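PDB 6S1Y: angiotensin-converting enzyme, which probably acts as a zinc-dependent metallopeptidase of the angiotensin-converting enzyme family, trimming short peptides in the mosquito Anopheles gambiae. Local coordinates for residues Y441-F446 / E493-F498. Numbering follows the deposited sequence.
With KSN ((2~{S})-2-[[(4~{S})-4-azanyl-5-oxidanyl-5-oxidanylidene-pentanoyl]amino]pentanedioic acid), chain H.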
ATOM      1  N   TYR A 441       1.484   9.742 -12.286  1.00 40.98           N
ATOM      2  CA  TYR A 441       1.440  11.179 -12.055  1.00 41.83           C
ATOM      3  C   TYR A 441       2.755  11.682 -11.476  1.00 42.71           C
ATOM      4  O   TYR A 441       3.315  12.680 -11.952  1.00 42.69           O
ATOM      5  CB  TYR A 441       0.287  11.538 -11.127  1.00 40.23           C
ATOM      6  CG  TYR A 441       0.247  12.993 -10.759  1.00 39.91           C
ATOM      7  CD1 TYR A 441      -0.263  13.927 -11.635  1.00 41.26           C
ATOM      8  CD2 TYR A 441       0.722  13.440  -9.533  1.00 38.63           C
ATOM      9  CE1 TYR A 441      -0.300  15.261 -11.308  1.00 41.01           C
ATOM     10  CE2 TYR A 441       0.676  14.778  -9.197  1.00 39.40           C
ATOM     11  CZ  TYR A 441       0.162  15.682 -10.088  1.00 39.47           C
ATOM     12  OH  TYR A 441       0.107  17.013  -9.752  1.00 40.46           O
ATOM     13  N   ARG A 442       3.264  11.018 -10.434  1.00 41.89           N
ATOM     14  CA  ARG A 442       4.463  11.547  -9.789  1.00 42.60           C
ATOM     15  C   ARG A 442       5.680  11.407 -10.693  1.00 42.35           C
ATOM     16  O   ARG A 442       6.533  12.300 -10.724  1.00 44.42           O
ATOM     17  CB  ARG A 442       4.679  10.874  -8.430  1.00 43.03           C
ATOM     18  CG  ARG A 442       3.682  11.388  -7.398  1.00 42.06           C
ATOM     19  CD  ARG A 442       4.013  10.992  -5.943  1.00 43.05           C
ATOM     20  NE  ARG A 442       3.852   9.567  -5.659  1.00 42.30           N
ATOM     21  CZ  ARG A 442       4.043   9.002  -4.462  1.00 44.10           C
ATOM     22  NH1 ARG A 442       4.420   9.711  -3.391  1.00 41.76           N
ATOM     23  NH2 ARG A 442       3.858   7.706  -4.336  1.00 44.26           N
ATOM     24  N   TRP A 443       5.776  10.319 -11.464  1.00 42.76           N
ATOM     25  CA  TRP A 443       6.849  10.238 -12.453  1.00 43.92           C
ATOM     26  C   TRP A 443       6.802  11.437 -13.395  1.00 44.78           C
ATOM     27  O   TRP A 443       7.846  11.979 -13.781  1.00 45.80           O
ATOM     28  CB  TRP A 443       6.753   8.962 -13.281  1.00 42.83           C
ATOM     29  CG  TRP A 443       6.880   7.723 -12.518  1.00 43.40           C
ATOM     30  CD1 TRP A 443       7.442   7.574 -11.289  1.00 44.48           C
ATOM     31  CD2 TRP A 443       6.419   6.428 -12.913  1.00 45.07           C
ATOM     32  NE1 TRP A 443       7.365   6.256 -10.892  1.00 44.67           N
ATOM     33  CE2 TRP A 443       6.740   5.533 -11.865  1.00 43.57           C
ATOM     34  CE3 TRP A 443       5.769   5.930 -14.055  1.00 45.34           C
ATOM     35  CZ2 TRP A 443       6.430   4.177 -11.920  1.00 45.42           C
ATOM     36  CZ3 TRP A 443       5.450   4.571 -14.104  1.00 44.79           C
ATOM     37  CH2 TRP A 443       5.779   3.715 -13.048  1.00 46.14           C
ATOM     38  N   GLY A 444       5.592  11.853 -13.783  1.00 42.76           N
ATOM     39  CA  GLY A 444       5.457  12.959 -14.703  1.00 44.75           C
ATOM     40  C   GLY A 444       5.911  14.273 -14.108  1.00 45.86           C
ATOM     41  O   GLY A 444       6.527  15.092 -14.798  1.00 46.71           O
ATOM     42  N   VAL A 445       5.600  14.508 -12.832  1.00 44.07           N
ATOM     43  CA  VAL A 445       6.113  15.697 -12.156  1.00 44.60           C
ATOM     44  C   VAL A 445       7.628  15.631 -12.073  1.00 44.49           C
ATOM     45  O   VAL A 445       8.332  16.595 -12.398  1.00 46.61           O
ATOM     46  CB  VAL A 445       5.480  15.841 -10.760  1.00 45.07           C
ATOM     47  CG1 VAL A 445       6.167  16.957  -9.955  1.00 46.17           C
ATOM     48  CG2 VAL A 445       3.980  16.115 -10.877  1.00 45.14           C
ATOM     49  N   PHE A 446       8.154  14.475 -11.666  1.00 45.44           N
ATOM     50  CA  PHE A 446       9.594  14.310 -11.494  1.00 46.39           C
ATOM     51  C   PHE A 446      10.335  14.524 -12.805  1.00 46.82           C
ATOM     52  O   PHE A 446      11.419  15.109 -12.821  1.00 46.82           O
ATOM     53  CB  PHE A 446       9.901  12.911 -10.961  1.00 45.44           C
ATOM     54  CG  PHE A 446       9.456  12.667  -9.543  1.00 45.37           C
ATOM     55  CD1 PHE A 446       9.207  13.709  -8.675  1.00 46.33           C
ATOM     56  CD2 PHE A 446       9.311  11.373  -9.076  1.00 44.48           C
ATOM     57  CE1 PHE A 446       8.822  13.470  -7.371  1.00 46.29           C
ATOM     58  CE2 PHE A 446       8.923  11.126  -7.766  1.00 45.39           C
ATOM     59  CZ  PHE A 446       8.682  12.168  -6.915  1.00 44.94           C
ATOM     60  N   GLU A 493       6.938   6.007  -2.165  1.00 45.80           N
ATOM     61  CA  GLU A 493       6.676   5.415  -3.474  1.00 46.15           C
ATOM     62  C   GLU A 493       5.417   4.552  -3.420  1.00 44.04           C
ATOM     63  O   GLU A 493       5.166   3.872  -2.422  1.00 44.08           O
ATOM     64  CB  GLU A 493       7.901   4.585  -3.881  1.00 44.98           C
ATOM     65  CG  GLU A 493       7.905   4.112  -5.299  1.00 45.81           C
ATOM     66  CD  GLU A 493       7.466   2.671  -5.423  1.00 46.02           C
ATOM     67  OE1 GLU A 493       6.787   2.165  -4.511  1.00 44.86           O
ATOM     68  OE2 GLU A 493       7.803   2.056  -6.452  1.00 47.81           O
ATOM     69  N   TYR A 494       4.598   4.605  -4.484  1.00 42.13           N
ATOM     70  CA  TYR A 494       3.323   3.885  -4.471  1.00 42.51           C
ATOM     71  C   TYR A 494       3.254   2.728  -5.449  1.00 41.14           C
ATOM     72  O   TYR A 494       2.368   1.876  -5.312  1.00 42.38           O
ATOM     73  CB  TYR A 494       2.146   4.832  -4.755  1.00 42.71           C
ATOM     74  CG  TYR A 494       0.847   4.436  -4.056  1.00 43.86           C
ATOM     75  CD1 TYR A 494       0.653   4.702  -2.710  1.00 42.02           C
ATOM     76  CD2 TYR A 494      -0.185   3.807  -4.750  1.00 42.25           C
ATOM     77  CE1 TYR A 494      -0.520   4.355  -2.075  1.00 41.89           C
ATOM     78  CE2 TYR A 494      -1.355   3.464  -4.130  1.00 41.05           C
ATOM     79  CZ  TYR A 494      -1.515   3.728  -2.789  1.00 42.16           C
ATOM     80  OH  TYR A 494      -2.685   3.372  -2.193  1.00 42.34           O
ATOM     81  N   LEU A 495       4.166   2.652  -6.416  1.00 43.36           N
ATOM     82  CA  LEU A 495       4.147   1.520  -7.340  1.00 43.72           C
ATOM     83  C   LEU A 495       4.323   0.190  -6.610  1.00 42.23           C
ATOM     84  O   LEU A 495       3.858  -0.844  -7.099  1.00 40.73           O
ATOM     85  CB  LEU A 495       5.229   1.685  -8.409  1.00 43.33           C
ATOM     86  CG  LEU A 495       5.070   0.664  -9.546  1.00 41.64           C
ATOM     87  CD1 LEU A 495       4.032   1.149 -10.538  1.00 43.89           C
ATOM     88  CD2 LEU A 495       6.394   0.392 -10.238  1.00 46.03           C
ATOM     89  N   ARG A 496       4.975   0.195  -5.445  1.00 42.63           N
ATOM     90  CA  ARG A 496       5.043  -1.017  -4.622  1.00 43.28           C
ATOM     91  C   ARG A 496       3.677  -1.693  -4.489  1.00 43.61           C
ATOM     92  O   ARG A 496       3.587  -2.930  -4.483  1.00 42.39           O
ATOM     93  CB  ARG A 496       5.586  -0.683  -3.227  1.00 44.24           C
ATOM     94  CG  ARG A 496       4.819   0.414  -2.496  1.00 44.48           C
ATOM     95  CD  ARG A 496       5.539   0.865  -1.220  1.00 45.55           C
ATOM     96  NE  ARG A 496       6.827   1.498  -1.488  1.00 45.23           N
ATOM     97  CZ  ARG A 496       7.678   1.883  -0.534  1.00 48.51           C
ATOM     98  NH1 ARG A 496       7.356   1.708   0.728  1.00 48.72           N
ATOM     99  NH2 ARG A 496       8.852   2.438  -0.845  1.00 46.40           N
ATOM    100  N   TYR A 497       2.598  -0.900  -4.355  1.00 43.20           N
ATOM    101  CA  TYR A 497       1.285  -1.499  -4.122  1.00 41.90           C
ATOM    102  C   TYR A 497       0.690  -2.045  -5.419  1.00 41.19           C
ATOM    103  O   TYR A 497       0.042  -3.091  -5.417  1.00 40.68           O
ATOM    104  CB  TYR A 497       0.351  -0.486  -3.458  1.00 41.28           C
ATOM    105  CG  TYR A 497       0.895   0.091  -2.156  1.00 43.39           C
ATOM    106  CD1 TYR A 497       0.805  -0.621  -0.948  1.00 44.88           C
ATOM    107  CD2 TYR A 497       1.498   1.338  -2.129  1.00 42.41           C
ATOM    108  CE1 TYR A 497       1.303  -0.096   0.231  1.00 44.17           C
ATOM    109  CE2 TYR A 497       2.013   1.860  -0.955  1.00 44.00           C
ATOM    110  CZ  TYR A 497       1.914   1.140   0.218  1.00 45.25           C
ATOM    111  OH  TYR A 497       2.402   1.676   1.388  1.00 46.07           O
ATOM    112  N   PHE A 498       0.953  -1.392  -6.545  1.00 41.96           N
ATOM    113  CA  PHE A 498       0.562  -1.955  -7.831  1.00 42.49           C
ATOM    114  C   PHE A 498       1.227  -3.313  -8.053  1.00 42.61           C
ATOM    115  O   PHE A 498       0.568  -4.304  -8.401  1.00 42.29           O
ATOM    116  CB  PHE A 498       0.936  -0.978  -8.961  1.00 42.11           C
ATOM    117  CG  PHE A 498       0.509  -1.442 -10.326  1.00 42.79           C
ATOM    118  CD1 PHE A 498       1.275  -2.353 -11.040  1.00 44.64           C
ATOM    119  CD2 PHE A 498      -0.667  -0.979 -10.894  1.00 43.95           C
ATOM    120  CE1 PHE A 498       0.872  -2.786 -12.303  1.00 43.85           C
ATOM    121  CE2 PHE A 498      -1.074  -1.404 -12.146  1.00 44.22           C
ATOM    122  CZ  PHE A 498      -0.297  -2.319 -12.849  1.00 44.21           C
TER
HETATM  123  C10 KSN H 710       5.019   3.695   5.421  0.62 54.97           C
HETATM  124  C13 KSN H 710       2.071   0.229   4.471  0.62 46.66           C
HETATM  125  C17 KSN H 710      -3.223   2.553   1.414  0.62 46.93           C
HETATM  126  C02 KSN H 710      -2.821   1.079   1.535  0.62 47.60           C
HETATM  127  C03 KSN H 710      -1.515   0.802   2.294  0.62 46.92           C
HETATM  128  C04 KSN H 710      -1.021   1.885   3.240  0.62 46.80           C
HETATM  129  C05 KSN H 710      -0.887   1.458   4.725  0.62 48.20           C
HETATM  130  C07 KSN H 710       1.685   1.699   4.766  0.62 48.54           C
HETATM  131  C08 KSN H 710       2.732   2.457   5.571  0.62 49.29           C
HETATM  132  C09 KSN H 710       4.042   2.682   4.793  0.62 50.71           C
HETATM  133  N01 KSN H 710      -2.694   0.475   0.204  0.62 47.77           N
HETATM  134  N06 KSN H 710       0.401   1.438   5.432  0.62 47.43           N
HETATM  135  O11 KSN H 710       4.591   4.530   6.279  0.62 55.14           O
HETATM  136  O12 KSN H 710       6.253   3.722   5.084  0.62 56.73           O
HETATM  137  O14 KSN H 710       1.799  -0.644   5.341  0.62 46.20           O
HETATM  138  O15 KSN H 710       2.599  -0.117   3.397  0.62 46.88           O
HETATM  139  O16 KSN H 710      -1.875   1.201   5.346  0.62 47.41           O
HETATM  140  O18 KSN H 710      -3.898   3.057   2.353  0.62 47.97           O
HETATM  141  O19 KSN H 710      -2.933   3.293   0.436  0.62 44.86           O
HETATM  142  O   HOH W   1       7.482   4.180  -8.818  1.00 45.98           O
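The guanidinium of R442 meets Y494 with its edge: backbone N of Y494 lies near its plane, 3.2 Å from NH2, and CB of Y494 is close by, while the guanidinium and phenol planes stand 62° apart. On the Y494 ring, CD2 of Y497 sits over the centre of one face, and ligand O19 lies at the edge, in plane, taking a 2.6 Å hydrogen bond from OH of Y494. Around the Y497 ring, ligand N01 lies over a face, CG of R496 covers a face toward the rim, and O15 is in plane at the edge, accepting from OH at 2.7 Å. Tyrosine suits both places: a flat ring to pack, a terminal hydroxyl to reach a carboxylate. Tryptophan W443 offers one N-H beside a broad apolar rim: NE1 donates in plane to a water (2.9 Å) that donates to OE2 of E493, while CH2 packs on CD1 of branched L495 at 4.0 Å.

NH2 of R442 and N of Y494, both donors, are tolerated close together because D439 draws both, NH2 to OD1 and N to OD2; V492 O also takes NH2. A bend at chi3 (-69°) turns the long arginine chain toward this cluster. Glutamate E493 orders the turn after it, OE1 accepting N of R496 at 2.8 Å and, from the opposite face of the carboxylate plane, its NE in a salt bridge.

D439, the water and W443–L495 packing thus join helix 431-447 to the start of helix 495-514, consistent with second-shell positioning of Y497 and of Y494, whose side chain is about 9 Å from the zinc.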